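Long-range contacts in putative lipoprotein YcdA (Bacillus subtilis subsp. subtilis str. 168, PDB 4R4G), which is of unknown function but is a putative membrane-attached lipoprotein of two domains, an Ig-like one followed by an alpha/beta one: residues D165-N173 with D303-M311; I208-N219 with Y279-P288. All blocks are in the same frame, centred on the assembly; numbering follows the deposited sequence.

Contact 1 (D165-N173 with D303-M311); sequences DFEKITGAN and DIDQWQLDM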
ATOM      1  N   ASP A 165      -5.214  16.096   6.595  1.00 98.49           N
ATOM      2  CA  ASP A 165      -4.110  15.176   6.713  1.00 97.22           C
ATOM      3  C   ASP A 165      -3.268  15.088   5.435  1.00 95.04           C
ATOM      4  O   ASP A 165      -2.097  14.726   5.536  1.00 95.80           O
ATOM      5  CB  ASP A 165      -4.650  13.784   7.068  1.00 98.33           C
ATOM      6  CG  ASP A 165      -4.912  13.542   8.544  1.00118.04           C
ATOM      7  OD1 ASP A 165      -4.734  14.494   9.352  1.00123.26           O
ATOM      8  OD2 ASP A 165      -5.287  12.399   8.897  1.00123.31           O
ATOM      9  N   PHE A 166      -3.851  15.395   4.250  1.00 85.12           N
ATOM     10  CA  PHE A 166      -3.205  15.255   2.938  1.00 81.00           C
ATOM     11  C   PHE A 166      -1.759  15.761   2.887  1.00 86.04           C
ATOM     12  O   PHE A 166      -0.866  14.987   2.542  1.00 83.61           O
ATOM     13  CB  PHE A 166      -4.015  15.911   1.802  1.00 80.55           C
ATOM     14  CG  PHE A 166      -3.424  15.626   0.437  1.00 78.95           C
ATOM     15  CD1 PHE A 166      -3.539  14.366  -0.141  1.00 78.46           C
ATOM     16  CD2 PHE A 166      -2.677  16.588  -0.229  1.00 80.96           C
ATOM     17  CE1 PHE A 166      -2.959  14.092  -1.380  1.00 78.02           C
ATOM     18  CE2 PHE A 166      -2.090  16.307  -1.460  1.00 82.33           C
ATOM     19  CZ  PHE A 166      -2.260  15.072  -2.040  1.00 78.13           C
ATOM     20  N   GLU A 167      -1.533  17.037   3.183  1.00 86.31           N
ATOM     21  CA  GLU A 167      -0.191  17.604   3.137  1.00 88.99           C
ATOM     22  C   GLU A 167       0.740  16.854   4.106  1.00 97.14           C
ATOM     23  O   GLU A 167       1.795  16.387   3.675  1.00 97.47           O
ATOM     24  CB  GLU A 167      -0.228  19.103   3.439  1.00 93.52           C
ATOM     25  CG  GLU A 167      -1.273  19.849   2.615  1.00102.24           C
ATOM     26  CD  GLU A 167      -0.778  20.971   1.721  1.00122.77           C
ATOM     27  OE1 GLU A 167       0.382  21.418   1.885  1.00143.09           O
ATOM     28  OE2 GLU A 167      -1.571  21.426   0.865  1.00100.32           O
ATOM     29  N   LYS A 168       0.301  16.648   5.372  1.00 95.56           N
ATOM     30  CA  LYS A 168       1.068  15.955   6.422  1.00 96.64           C
ATOM     31  C   LYS A 168       1.482  14.545   6.006  1.00 96.65           C
ATOM     32  O   LYS A 168       2.640  14.161   6.172  1.00 96.87           O
ATOM     33  CB  LYS A 168       0.269  15.864   7.752  1.00101.72           C
ATOM     34  CG  LYS A 168      -0.266  17.193   8.312  1.00133.13           C
ATOM     35  CD  LYS A 168      -1.484  16.991   9.243  1.00144.84           C
ATOM     36  CE  LYS A 168      -2.189  18.286   9.595  1.00149.74           C
ATOM     37  NZ  LYS A 168      -3.516  18.042  10.220  1.00149.54           N
ATOM     38  N   ILE A 169       0.527  13.786   5.469  1.00 89.24           N
ATOM     39  CA  ILE A 169       0.665  12.390   5.080  1.00 85.34           C
ATOM     40  C   ILE A 169       1.481  12.212   3.779  1.00 84.77           C
ATOM     41  O   ILE A 169       2.299  11.304   3.727  1.00 83.66           O
ATOM     42  CB  ILE A 169      -0.784  11.801   4.984  1.00 86.52           C
ATOM     43  CG1 ILE A 169      -1.265  11.325   6.368  1.00 88.80           C
ATOM     44  CG2 ILE A 169      -0.970  10.717   3.925  1.00 82.41           C
ATOM     45  CD1 ILE A 169      -2.770  10.804   6.404  1.00102.33           C
ATOM     46  N   THR A 170       1.259  13.042   2.750  1.00 79.42           N
ATOM     47  CA  THR A 170       1.884  12.866   1.428  1.00 77.95           C
ATOM     48  C   THR A 170       3.117  13.737   1.126  1.00 84.76           C
ATOM     49  O   THR A 170       3.977  13.307   0.361  1.00 84.83           O
ATOM     50  CB  THR A 170       0.861  13.162   0.323  1.00 77.41           C
ATOM     51  OG1 THR A 170       0.515  14.534   0.425  1.00 76.44           O
ATOM     52  CG2 THR A 170      -0.399  12.330   0.439  1.00 71.94           C
ATOM     53  N   GLY A 171       3.146  14.963   1.627  1.00 83.49           N
ATOM     54  CA  GLY A 171       4.222  15.899   1.327  1.00 86.64           C
ATOM     55  C   GLY A 171       3.942  16.793   0.129  1.00 92.80           C
ATOM     56  O   GLY A 171       4.635  17.790  -0.059  1.00 96.14           O
ATOM     57  N   ALA A 172       2.925  16.446  -0.696  1.00 86.89           N
ATOM     58  CA  ALA A 172       2.485  17.201  -1.881  1.00 86.15           C
ATOM     59  C   ALA A 172       1.534  18.299  -1.454  1.00 92.78           C
ATOM     60  O   ALA A 172       1.001  18.208  -0.352  1.00 93.59           O
ATOM     61  CB  ALA A 172       1.790  16.261  -2.865  1.00 83.28           C
ATOM     62  N   ASN A 173       1.302  19.332  -2.287  1.00 90.86           N
ATOM     63  CA  ASN A 173       0.325  20.344  -1.896  1.00 91.73           C
ATOM     64  C   ASN A 173      -0.935  20.112  -2.713  1.00 93.05           C
ATOM     65  O   ASN A 173      -0.863  20.001  -3.942  1.00 91.66           O
ATOM     66  CB  ASN A 173       0.867  21.769  -1.972  1.00 98.86           C
ATOM     67  CG  ASN A 173       0.715  22.492  -3.272  1.00117.05           C
ATOM     68  OD1 ASN A 173      -0.286  23.187  -3.504  1.00109.98           O
ATOM     69  ND2 ASN A 173       1.757  22.420  -4.088  1.00107.53           N
ATOM     70  N   ASP A 303      12.088  11.237   3.119  1.00108.23           N
ATOM     71  CA  ASP A 303      12.908  11.172   4.338  1.00111.52           C
ATOM     72  C   ASP A 303      12.041  11.257   5.600  1.00114.36           C
ATOM     73  O   ASP A 303      12.278  10.514   6.554  1.00114.07           O
ATOM     74  CB  ASP A 303      13.972  12.297   4.376  1.00119.20           C
ATOM     75  CG  ASP A 303      14.651  12.603   3.055  1.00137.32           C
ATOM     76  OD1 ASP A 303      14.012  13.283   2.192  1.00138.85           O
ATOM     77  OD2 ASP A 303      15.829  12.205   2.892  1.00144.06           O
ATOM     78  N   ILE A 304      11.044  12.172   5.589  1.00109.71           N
ATOM     79  CA  ILE A 304      10.105  12.489   6.674  1.00108.75           C
ATOM     80  C   ILE A 304       8.897  11.487   6.689  1.00106.71           C
ATOM     81  O   ILE A 304       7.898  11.738   7.364  1.00105.39           O
ATOM     82  CB  ILE A 304       9.713  14.002   6.507  1.00114.57           C
ATOM     83  CG1 ILE A 304      10.837  14.949   7.028  1.00119.71           C
ATOM     84  CG2 ILE A 304       8.317  14.417   7.013  1.00114.40           C
ATOM     85  CD1 ILE A 304      11.247  14.876   8.569  1.00127.06           C
ATOM     86  N   ASP A 305       9.065  10.306   6.041  1.00100.09           N
ATOM     87  CA  ASP A 305       8.112   9.188   5.932  1.00 96.25           C
ATOM     88  C   ASP A 305       6.714   9.667   5.484  1.00 97.43           C
ATOM     89  O   ASP A 305       5.729   9.668   6.238  1.00 96.58           O
ATOM     90  CB  ASP A 305       8.059   8.338   7.215  1.00 97.91           C
ATOM     91  CG  ASP A 305       9.170   7.298   7.305  1.00113.41           C
ATOM     92  OD1 ASP A 305      10.332   7.621   6.933  1.00116.53           O
ATOM     93  OD2 ASP A 305       8.888   6.165   7.752  1.00121.15           O
ATOM     94  N   GLN A 306       6.681  10.116   4.231  1.00 91.61           N
ATOM     95  CA  GLN A 306       5.515  10.597   3.521  1.00 88.74           C
ATOM     96  C   GLN A 306       5.425   9.829   2.234  1.00 92.50           C
ATOM     97  O   GLN A 306       6.431   9.680   1.542  1.00 93.40           O
ATOM     98  CB  GLN A 306       5.621  12.092   3.262  1.00 91.25           C
ATOM     99  CG  GLN A 306       5.507  12.940   4.503  1.00 79.57           C
ATOM    100  CD  GLN A 306       5.726  14.382   4.167  1.00 96.89           C
ATOM    101  OE1 GLN A 306       6.621  14.742   3.399  1.00 92.73           O
ATOM    102  NE2 GLN A 306       4.903  15.252   4.718  1.00 97.89           N
ATOM    103  N   TRP A 307       4.252   9.304   1.920  1.00 87.51           N
ATOM    104  CA  TRP A 307       4.099   8.513   0.715  1.00 86.22           C
ATOM    105  C   TRP A 307       3.452   9.320  -0.406  1.00 88.51           C
ATOM    106  O   TRP A 307       2.528  10.100  -0.173  1.00 87.86           O
ATOM    107  CB  TRP A 307       3.319   7.246   1.019  1.00 83.43           C
ATOM    108  CG  TRP A 307       4.063   6.321   1.930  1.00 84.88           C
ATOM    109  CD1 TRP A 307       4.037   6.316   3.294  1.00 88.44           C
ATOM    110  CD2 TRP A 307       4.984   5.302   1.539  1.00 84.54           C
ATOM    111  NE1 TRP A 307       4.861   5.327   3.778  1.00 88.05           N
ATOM    112  CE2 TRP A 307       5.459   4.688   2.722  1.00 88.77           C
ATOM    113  CE3 TRP A 307       5.458   4.838   0.300  1.00 85.83           C
ATOM    114  CZ2 TRP A 307       6.342   3.605   2.698  1.00 87.39           C
ATOM    115  CZ3 TRP A 307       6.355   3.781   0.277  1.00 87.37           C
ATOM    116  CH2 TRP A 307       6.774   3.164   1.462  1.00 87.64           C
ATOM    117  N   GLN A 308       3.983   9.146  -1.623  1.00 83.82           N
ATOM    118  CA  GLN A 308       3.565   9.871  -2.809  1.00 82.98           C
ATOM    119  C   GLN A 308       3.205   8.963  -3.977  1.00 84.07           C
ATOM    120  O   GLN A 308       3.784   7.890  -4.155  1.00 82.18           O
ATOM    121  CB  GLN A 308       4.684  10.821  -3.252  1.00 86.82           C
ATOM    122  CG  GLN A 308       4.589  12.220  -2.667  1.00 98.19           C
ATOM    123  CD  GLN A 308       5.679  13.118  -3.191  1.00119.63           C
ATOM    124  OE1 GLN A 308       6.877  12.902  -2.938  1.00123.30           O
ATOM    125  NE2 GLN A 308       5.286  14.155  -3.916  1.00106.16           N
ATOM    126  N   LEU A 309       2.242   9.436  -4.786  1.00 80.62           N
ATOM    127  CA  LEU A 309       1.774   8.811  -6.024  1.00 78.95           C
ATOM    128  C   LEU A 309       2.245   9.669  -7.210  1.00 86.28           C
ATOM    129  O   LEU A 309       1.970  10.873  -7.232  1.00 85.66           O
ATOM    130  CB  LEU A 309       0.234   8.662  -6.029  1.00 75.92           C
ATOM    131  CG  LEU A 309      -0.379   8.068  -7.285  1.00 78.54           C
ATOM    132  CD1 LEU A 309       0.162   6.695  -7.566  1.00 78.39           C
ATOM    133  CD2 LEU A 309      -1.875   8.028  -7.205  1.00 77.91           C
ATOM    134  N   ASP A 310       2.987   9.060  -8.164  1.00 85.77           N
ATOM    135  CA  ASP A 310       3.444   9.760  -9.366  1.00 88.91           C
ATOM    136  C   ASP A 310       2.260   9.803 -10.321  1.00 91.83           C
ATOM    137  O   ASP A 310       1.804   8.756 -10.779  1.00 90.70           O
ATOM    138  CB  ASP A 310       4.698   9.093 -10.001  1.00 93.50           C
ATOM    139  CG  ASP A 310       5.383   9.859 -11.143  1.00110.47           C
ATOM    140  OD1 ASP A 310       4.782  10.850 -11.660  1.00112.18           O
ATOM    141  OD2 ASP A 310       6.513   9.468 -11.526  1.00115.98           O
HETATM  142  N   MSE A 311       1.732  11.004 -10.567  1.00 88.87           N
HETATM  143  CA  MSE A 311       0.558  11.194 -11.422  1.00 88.74           C
HETATM  144  C   MSE A 311       0.828  10.846 -12.905  1.00 94.69           C
HETATM  145  O   MSE A 311      -0.107  10.516 -13.645  1.00 92.20           O
HETATM  146  CB  MSE A 311       0.016  12.625 -11.288  1.00 91.46           C
HETATM  147  CG  MSE A 311      -0.558  12.942  -9.887  1.00 97.21           C
HETATM  148 SE   MSE A 311      -1.767  11.590  -9.089  0.75102.36          SE
HETATM  149  CE  MSE A 311      -3.145  11.503 -10.528  1.00 98.62           C
TER

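Contact 2 (I208-N219 with Y279-P288); sequences IVNGIKEGLSKN and YPEEFKKLGP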
ATOM      1  N   ILE A 208     -18.950  19.736 -14.739  1.00 67.02           N
ATOM      2  CA  ILE A 208     -18.791  18.331 -15.116  1.00 66.11           C
ATOM      3  C   ILE A 208     -17.800  17.660 -14.131  1.00 69.54           C
ATOM      4  O   ILE A 208     -18.124  16.625 -13.549  1.00 69.91           O
ATOM      5  CB  ILE A 208     -18.377  18.193 -16.621  1.00 69.24           C
ATOM      6  CG1 ILE A 208     -19.632  18.249 -17.525  1.00 69.98           C
ATOM      7  CG2 ILE A 208     -17.564  16.901 -16.891  1.00 69.97           C
ATOM      8  CD1 ILE A 208     -19.392  18.465 -19.003  1.00 71.63           C
ATOM      9  N   VAL A 209     -16.637  18.274 -13.914  1.00 65.79           N
ATOM     10  CA  VAL A 209     -15.600  17.785 -13.005  1.00 65.44           C
ATOM     11  C   VAL A 209     -16.135  17.711 -11.587  1.00 68.76           C
ATOM     12  O   VAL A 209     -16.033  16.658 -10.955  1.00 68.55           O
ATOM     13  CB  VAL A 209     -14.351  18.680 -13.074  1.00 70.70           C
ATOM     14  CG1 VAL A 209     -13.284  18.219 -12.093  1.00 70.54           C
ATOM     15  CG2 VAL A 209     -13.800  18.720 -14.490  1.00 71.36           C
ATOM     16  N   ASN A 210     -16.740  18.811 -11.106  1.00 64.43           N
ATOM     17  CA  ASN A 210     -17.285  18.885  -9.759  1.00 64.48           C
ATOM     18  C   ASN A 210     -18.451  17.899  -9.552  1.00 67.97           C
ATOM     19  O   ASN A 210     -18.571  17.327  -8.463  1.00 68.32           O
ATOM     20  CB  ASN A 210     -17.681  20.308  -9.416  1.00 67.73           C
ATOM     21  CG  ASN A 210     -16.501  21.263  -9.345  1.00103.31           C
ATOM     22  OD1 ASN A 210     -15.338  20.871  -9.116  1.00 97.94           O
ATOM     23  ND2 ASN A 210     -16.782  22.548  -9.539  1.00 99.58           N
ATOM     24  N   GLY A 211     -19.236  17.659 -10.602  1.00 63.20           N
ATOM     25  CA  GLY A 211     -20.333  16.696 -10.579  1.00 62.78           C
ATOM     26  C   GLY A 211     -19.844  15.260 -10.530  1.00 65.26           C
ATOM     27  O   GLY A 211     -20.314  14.483  -9.695  1.00 66.02           O
ATOM     28  N   ILE A 212     -18.887  14.894 -11.417  1.00 60.72           N
ATOM     29  CA  ILE A 212     -18.266  13.553 -11.448  1.00 59.92           C
ATOM     30  C   ILE A 212     -17.675  13.245 -10.070  1.00 64.33           C
ATOM     31  O   ILE A 212     -17.970  12.193  -9.515  1.00 66.35           O
ATOM     32  CB  ILE A 212     -17.198  13.408 -12.574  1.00 62.14           C
ATOM     33  CG1 ILE A 212     -17.864  13.286 -13.952  1.00 63.00           C
ATOM     34  CG2 ILE A 212     -16.296  12.221 -12.328  1.00 61.22           C
ATOM     35  CD1 ILE A 212     -16.944  13.620 -15.093  1.00 68.59           C
ATOM     36  N   LYS A 213     -16.902  14.180  -9.499  1.00 59.99           N
ATOM     37  CA  LYS A 213     -16.306  14.043  -8.163  1.00 59.31           C
ATOM     38  C   LYS A 213     -17.355  13.858  -7.063  1.00 65.68           C
ATOM     39  O   LYS A 213     -17.137  13.058  -6.160  1.00 66.58           O
ATOM     40  CB  LYS A 213     -15.415  15.246  -7.817  1.00 60.69           C
ATOM     41  CG  LYS A 213     -14.127  15.307  -8.616  1.00 54.10           C
ATOM     42  CD  LYS A 213     -13.159  16.262  -7.995  1.00 54.81           C
ATOM     43  CE  LYS A 213     -12.019  16.525  -8.934  1.00 58.97           C
ATOM     44  NZ  LYS A 213     -10.854  17.104  -8.211  1.00 74.55           N
ATOM     45  N   GLU A 214     -18.487  14.558  -7.138  1.00 65.46           N
ATOM     46  CA  GLU A 214     -19.516  14.413  -6.113  1.00 67.48           C
ATOM     47  C   GLU A 214     -20.149  13.032  -6.222  1.00 73.57           C
ATOM     48  O   GLU A 214     -20.372  12.390  -5.192  1.00 74.59           O
ATOM     49  CB  GLU A 214     -20.564  15.524  -6.177  1.00 69.77           C
ATOM     50  CG  GLU A 214     -21.184  15.788  -4.810  1.00 85.79           C
ATOM     51  CD  GLU A 214     -22.688  16.016  -4.804  1.00124.23           C
ATOM     52  OE1 GLU A 214     -23.150  17.039  -5.370  1.00112.97           O
ATOM     53  OE2 GLU A 214     -23.401  15.183  -4.197  1.00123.92           O
ATOM     54  N   GLY A 215     -20.341  12.566  -7.462  1.00 69.24           N
ATOM     55  CA  GLY A 215     -20.878  11.244  -7.763  1.00 68.95           C
ATOM     56  C   GLY A 215     -19.974  10.141  -7.249  1.00 71.83           C
ATOM     57  O   GLY A 215     -20.437   9.235  -6.553  1.00 72.97           O
ATOM     58  N   LEU A 216     -18.663  10.234  -7.541  1.00 65.44           N
ATOM     59  CA  LEU A 216     -17.696   9.236  -7.104  1.00 63.45           C
ATOM     60  C   LEU A 216     -17.568   9.217  -5.598  1.00 68.08           C
ATOM     61  O   LEU A 216     -17.492   8.135  -5.032  1.00 69.54           O
ATOM     62  CB  LEU A 216     -16.322   9.438  -7.757  1.00 61.87           C
ATOM     63  CG  LEU A 216     -16.247   9.368  -9.296  1.00 66.55           C
ATOM     64  CD1 LEU A 216     -14.836   9.612  -9.776  1.00 66.36           C
ATOM     65  CD2 LEU A 216     -16.712   8.027  -9.839  1.00 68.92           C
ATOM     66  N   SER A 217     -17.609  10.380  -4.937  1.00 65.39           N
ATOM     67  CA  SER A 217     -17.482  10.474  -3.473  1.00 66.03           C
ATOM     68  C   SER A 217     -18.556   9.679  -2.750  1.00 72.54           C
ATOM     69  O   SER A 217     -18.296   9.150  -1.674  1.00 73.72           O
ATOM     70  CB  SER A 217     -17.520  11.929  -3.003  1.00 69.28           C
ATOM     71  OG  SER A 217     -18.843  12.426  -2.890  1.00 80.86           O
ATOM     72  N   LYS A 218     -19.742   9.585  -3.349  1.00 70.77           N
ATOM     73  CA  LYS A 218     -20.922   8.935  -2.780  1.00 72.55           C
ATOM     74  C   LYS A 218     -21.221   7.535  -3.344  1.00 79.14           C
ATOM     75  O   LYS A 218     -21.588   6.647  -2.588  1.00 79.64           O
ATOM     76  CB  LYS A 218     -22.149   9.832  -3.024  1.00 73.80           C
ATOM     77  CG  LYS A 218     -22.211  11.031  -2.088  1.00 86.96           C
ATOM     78  CD  LYS A 218     -23.054  12.187  -2.632  1.00102.64           C
ATOM     79  CE  LYS A 218     -24.536  12.114  -2.312  1.00118.99           C
ATOM     80  NZ  LYS A 218     -25.294  13.215  -2.977  1.00126.57           N
ATOM     81  N   ASN A 219     -21.131   7.362  -4.664  1.00 77.02           N
ATOM     82  CA  ASN A 219     -21.552   6.144  -5.353  1.00 77.73           C
ATOM     83  C   ASN A 219     -20.396   5.252  -5.822  1.00 80.60           C
ATOM     84  O   ASN A 219     -20.601   4.374  -6.657  1.00 82.15           O
ATOM     85  CB  ASN A 219     -22.447   6.525  -6.540  1.00 78.38           C
ATOM     86  CG  ASN A 219     -23.448   7.616  -6.219  1.00105.38           C
ATOM     87  OD1 ASN A 219     -24.020   7.654  -5.114  1.00 93.61           O
ATOM     88  ND2 ASN A 219     -23.654   8.547  -7.175  1.00 99.37           N
ATOM     89  N   TYR A 279     -25.251  16.586 -17.925  1.00 78.63           N
ATOM     90  CA  TYR A 279     -24.204  15.585 -17.648  1.00 77.16           C
ATOM     91  C   TYR A 279     -23.925  15.470 -16.125  1.00 78.88           C
ATOM     92  O   TYR A 279     -24.108  14.371 -15.593  1.00 78.12           O
ATOM     93  CB  TYR A 279     -22.896  15.875 -18.428  1.00 77.85           C
ATOM     94  CG  TYR A 279     -21.883  14.747 -18.377  1.00 80.86           C
ATOM     95  CD1 TYR A 279     -21.247  14.401 -17.186  1.00 82.06           C
ATOM     96  CD2 TYR A 279     -21.537  14.043 -19.523  1.00 83.17           C
ATOM     97  CE1 TYR A 279     -20.337  13.342 -17.128  1.00 82.69           C
ATOM     98  CE2 TYR A 279     -20.633  12.977 -19.476  1.00 84.24           C
ATOM     99  CZ  TYR A 279     -20.015  12.647 -18.281  1.00 88.81           C
ATOM    100  OH  TYR A 279     -19.117  11.605 -18.236  1.00 89.54           O
ATOM    101  N   PRO A 280     -23.548  16.568 -15.403  1.00 74.33           N
ATOM    102  CA  PRO A 280     -23.310  16.445 -13.952  1.00 73.83           C
ATOM    103  C   PRO A 280     -24.493  15.889 -13.153  1.00 78.95           C
ATOM    104  O   PRO A 280     -24.319  15.030 -12.286  1.00 78.83           O
ATOM    105  CB  PRO A 280     -23.042  17.897 -13.517  1.00 75.62           C
ATOM    106  CG  PRO A 280     -22.596  18.596 -14.736  1.00 78.91           C
ATOM    107  CD  PRO A 280     -23.292  17.953 -15.869  1.00 74.98           C
ATOM    108  N   GLU A 281     -25.693  16.373 -13.455  1.00 76.40           N
ATOM    109  CA  GLU A 281     -26.901  16.032 -12.718  1.00 77.67           C
ATOM    110  C   GLU A 281     -27.320  14.591 -12.978  1.00 79.03           C
ATOM    111  O   GLU A 281     -27.802  13.929 -12.051  1.00 80.04           O
ATOM    112  CB  GLU A 281     -28.019  17.047 -13.028  1.00 80.99           C
ATOM    113  CG  GLU A 281     -27.622  18.523 -12.806  1.00 96.65           C
ATOM    114  CD  GLU A 281     -26.685  18.896 -11.653  1.00126.73           C
ATOM    115  OE1 GLU A 281     -27.019  18.604 -10.481  1.00130.76           O
ATOM    116  OE2 GLU A 281     -25.618  19.499 -11.925  1.00117.19           O
ATOM    117  N   GLU A 282     -27.035  14.080 -14.186  1.00 72.20           N
ATOM    118  CA  GLU A 282     -27.339  12.700 -14.561  1.00 71.67           C
ATOM    119  C   GLU A 282     -26.282  11.738 -14.025  1.00 72.42           C
ATOM    120  O   GLU A 282     -26.640  10.639 -13.603  1.00 73.26           O
ATOM    121  CB  GLU A 282     -27.493  12.553 -16.080  1.00 73.09           C
ATOM    122  CG  GLU A 282     -28.775  13.149 -16.623  1.00 76.51           C
ATOM    123  CD  GLU A 282     -30.078  12.688 -15.989  1.00 91.87           C
ATOM    124  OE1 GLU A 282     -30.298  11.461 -15.844  1.00 82.66           O
ATOM    125  OE2 GLU A 282     -30.905  13.576 -15.679  1.00 87.23           O
ATOM    126  N   PHE A 283     -24.991  12.140 -14.026  1.00 65.13           N
ATOM    127  CA  PHE A 283     -23.903  11.327 -13.463  1.00 62.70           C
ATOM    128  C   PHE A 283     -24.145  11.082 -11.968  1.00 67.36           C
ATOM    129  O   PHE A 283     -24.006   9.962 -11.502  1.00 69.91           O
ATOM    130  CB  PHE A 283     -22.536  12.009 -13.670  1.00 62.30           C
ATOM    131  CG  PHE A 283     -21.371  11.132 -13.268  1.00 62.22           C
ATOM    132  CD1 PHE A 283     -20.955  11.060 -11.941  1.00 62.67           C
ATOM    133  CD2 PHE A 283     -20.718  10.342 -14.208  1.00 63.57           C
ATOM    134  CE1 PHE A 283     -19.910  10.220 -11.563  1.00 61.88           C
ATOM    135  CE2 PHE A 283     -19.655   9.516 -13.829  1.00 64.42           C
ATOM    136  CZ  PHE A 283     -19.254   9.467 -12.510  1.00 60.67           C
ATOM    137  N   LYS A 284     -24.501  12.134 -11.223  1.00 64.03           N
ATOM    138  CA  LYS A 284     -24.828  12.111  -9.797  1.00 64.85           C
ATOM    139  C   LYS A 284     -25.990  11.142  -9.487  1.00 73.23           C
ATOM    140  O   LYS A 284     -26.159  10.769  -8.332  1.00 77.16           O
ATOM    141  CB  LYS A 284     -25.215  13.527  -9.318  1.00 67.89           C
ATOM    142  CG  LYS A 284     -24.060  14.485  -8.982  1.00 72.79           C
ATOM    143  CD  LYS A 284     -24.656  15.896  -8.737  1.00 83.73           C
ATOM    144  CE  LYS A 284     -23.652  17.022  -8.696  1.00 93.26           C
ATOM    145  NZ  LYS A 284     -24.324  18.344  -8.618  1.00106.76           N
ATOM    146  N   LYS A 285     -26.789  10.748 -10.499  1.00 69.38           N
ATOM    147  CA  LYS A 285     -27.923   9.822 -10.375  1.00 70.54           C
ATOM    148  C   LYS A 285     -27.509   8.344 -10.480  1.00 77.06           C
ATOM    149  O   LYS A 285     -28.331   7.473 -10.189  1.00 79.29           O
ATOM    150  CB  LYS A 285     -28.933  10.083 -11.479  1.00 72.35           C
ATOM    151  CG  LYS A 285     -29.746  11.349 -11.348  1.00 77.27           C
ATOM    152  CD  LYS A 285     -30.886  11.268 -12.331  1.00 71.17           C
ATOM    153  CE  LYS A 285     -31.457  12.609 -12.609  1.00 71.22           C
ATOM    154  NZ  LYS A 285     -32.474  12.526 -13.675  1.00 90.20           N
ATOM    155  N   LEU A 286     -26.274   8.054 -10.964  1.00 71.36           N
ATOM    156  CA  LEU A 286     -25.822   6.689 -11.196  1.00 71.10           C
ATOM    157  C   LEU A 286     -25.363   6.004  -9.920  1.00 80.86           C
ATOM    158  O   LEU A 286     -24.770   6.640  -9.050  1.00 81.34           O
ATOM    159  CB  LEU A 286     -24.674   6.640 -12.205  1.00 68.60           C
ATOM    160  CG  LEU A 286     -24.725   7.420 -13.485  1.00 73.26           C
ATOM    161  CD1 LEU A 286     -23.310   7.600 -14.020  1.00 72.33           C
ATOM    162  CD2 LEU A 286     -25.592   6.756 -14.522  1.00 75.79           C
ATOM    163  N   GLY A 287     -25.542   4.694  -9.864  1.00 80.90           N
ATOM    164  CA  GLY A 287     -25.098   3.895  -8.726  1.00 81.02           C
ATOM    165  C   GLY A 287     -23.856   3.071  -8.980  1.00 82.72           C
ATOM    166  O   GLY A 287     -23.371   3.011 -10.112  1.00 81.33           O
ATOM    167  N   PRO A 288     -23.311   2.400  -7.952  1.00 80.84           N
ATOM    168  CA  PRO A 288     -22.130   1.565  -8.182  1.00 80.49           C
ATOM    169  C   PRO A 288     -22.418   0.350  -9.055  1.00 89.86           C
ATOM    170  O   PRO A 288     -23.567  -0.115  -9.147  1.00 92.05           O
ATOM    171  CB  PRO A 288     -21.713   1.124  -6.779  1.00 81.26           C
ATOM    172  CG  PRO A 288     -22.526   1.895  -5.838  1.00 86.21           C
ATOM    173  CD  PRO A 288     -23.749   2.313  -6.551  1.00 83.63           C
TER

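Contact 1 (D165-N173 with D303-M311)
Gln306, in the loop just before strand 307-308, reaches the last turn of helix 165-170 and does most of the gripping with its side chain. Its CG stands beside the backbone N (chi1 -69°) and the chain runs straight on, which carries the amide past Ile169 O to the preceding carbonyl, that of Lys168. NE2 gives a hydrogen bond to Lys168 O at 2.9 Å; it is nearly straight at the hydrogen (167°) and lies in the amide plane of Gln306, but comes in above the carbonyl plane. The other amide end, OE1, passes 3.4 Å from Gly171 CA and is hydrogen-bonded to Asn302, so both ends of the amide are held. A CB on Gly171 would run into OE1 and, at these backbone angles, press on Thr170 O, a crowding that by itself calls for glycine.

One residue on, Trp307 N makes a weak bond to Ile169 O, and Trp307 O meets Thr170 CA at 3.3 Å. Gln308 lays its CG against Thr170 O. Thr170 turns its hydroxyl back into the helix: with chi1 65°, OG1 bonds to Phe166 O, 2.6 Å away, and accepts from Ala172 N, closing an ST turn. Trp307 sends its indole toward strand 293-301. This is a helix C-terminus docked on an edge strand of the C-terminal alpha/beta domain, the carbonyls of Lys168 and Ile169 taking N-H groups from Gln306 and Trp307.

Contact 2 (I208-N219 with Y279-P288)
Phe283 is the knob, set into a hole formed by Gly211, Ile212, Gly215 and Leu216 of the neighbouring helix. Its CG points anti to the backbone N (chi1 -173°), which throws the ring at Ile212, whose CG1 lies 4.0 Å from the ring centroid, nearly on the normal (CH-pi). Leu216 CD2 meets its edge in plane. Were Phe283 replaced by an alanine, this hole would probably stay unfilled, and Ile212 and Leu216 would lose the ring they share.

One turn back, Ile212 CD1 touches Tyr279 CE1 and Ile208 CG1 packs on Pro280 CD at 4.0 Å. The short helical segments run nearly parallel (5°), axes only 8.3 Å apart, because Gly211 and Gly215 lack a CB, which would run into Pro280 and Phe283 respectively.

Outward, extended Lys284 lies over Gly211, its NZ in a long salt bridge to Glu214 OE1 (3.7 Å) and a closer one to Glu281 OE1. Lys218 holds Glu214 OE2. At the far end Asn219 lays its side chain against the Leu286 backbone, ND2 near Leu286 O but poorly angled for a hydrogen bond, and Pro288 CG meets Asn219 O. Cohesion thus comes mainly from apolar fit at glycines, the charges forming a peripheral network.

From the N terminus, the Ig-like domain and helices 134-141 and 145-157 precede 165-173, the first half of contact 1. Helix 174-192 leads to 208-219, where contact 2 opens; strands 221-230 and 233-244 and helix 248-260 follow, and the end of helix 268-283 with the loop after it closes contact 2. Strand 293-301 returns to 303-311, closing contact 1. Contact 2 therefore sits within the longer loop of contact 1, without crossing; their centres lie about 27 Å apart. Contact 1 joins a short helix to the edge of the mixed sheet; contact 2 pairs helix 203-219 with that helix end and loop. Helix 174-192 bridges them, touching side chains from 165-173, 208-219 and 303-311.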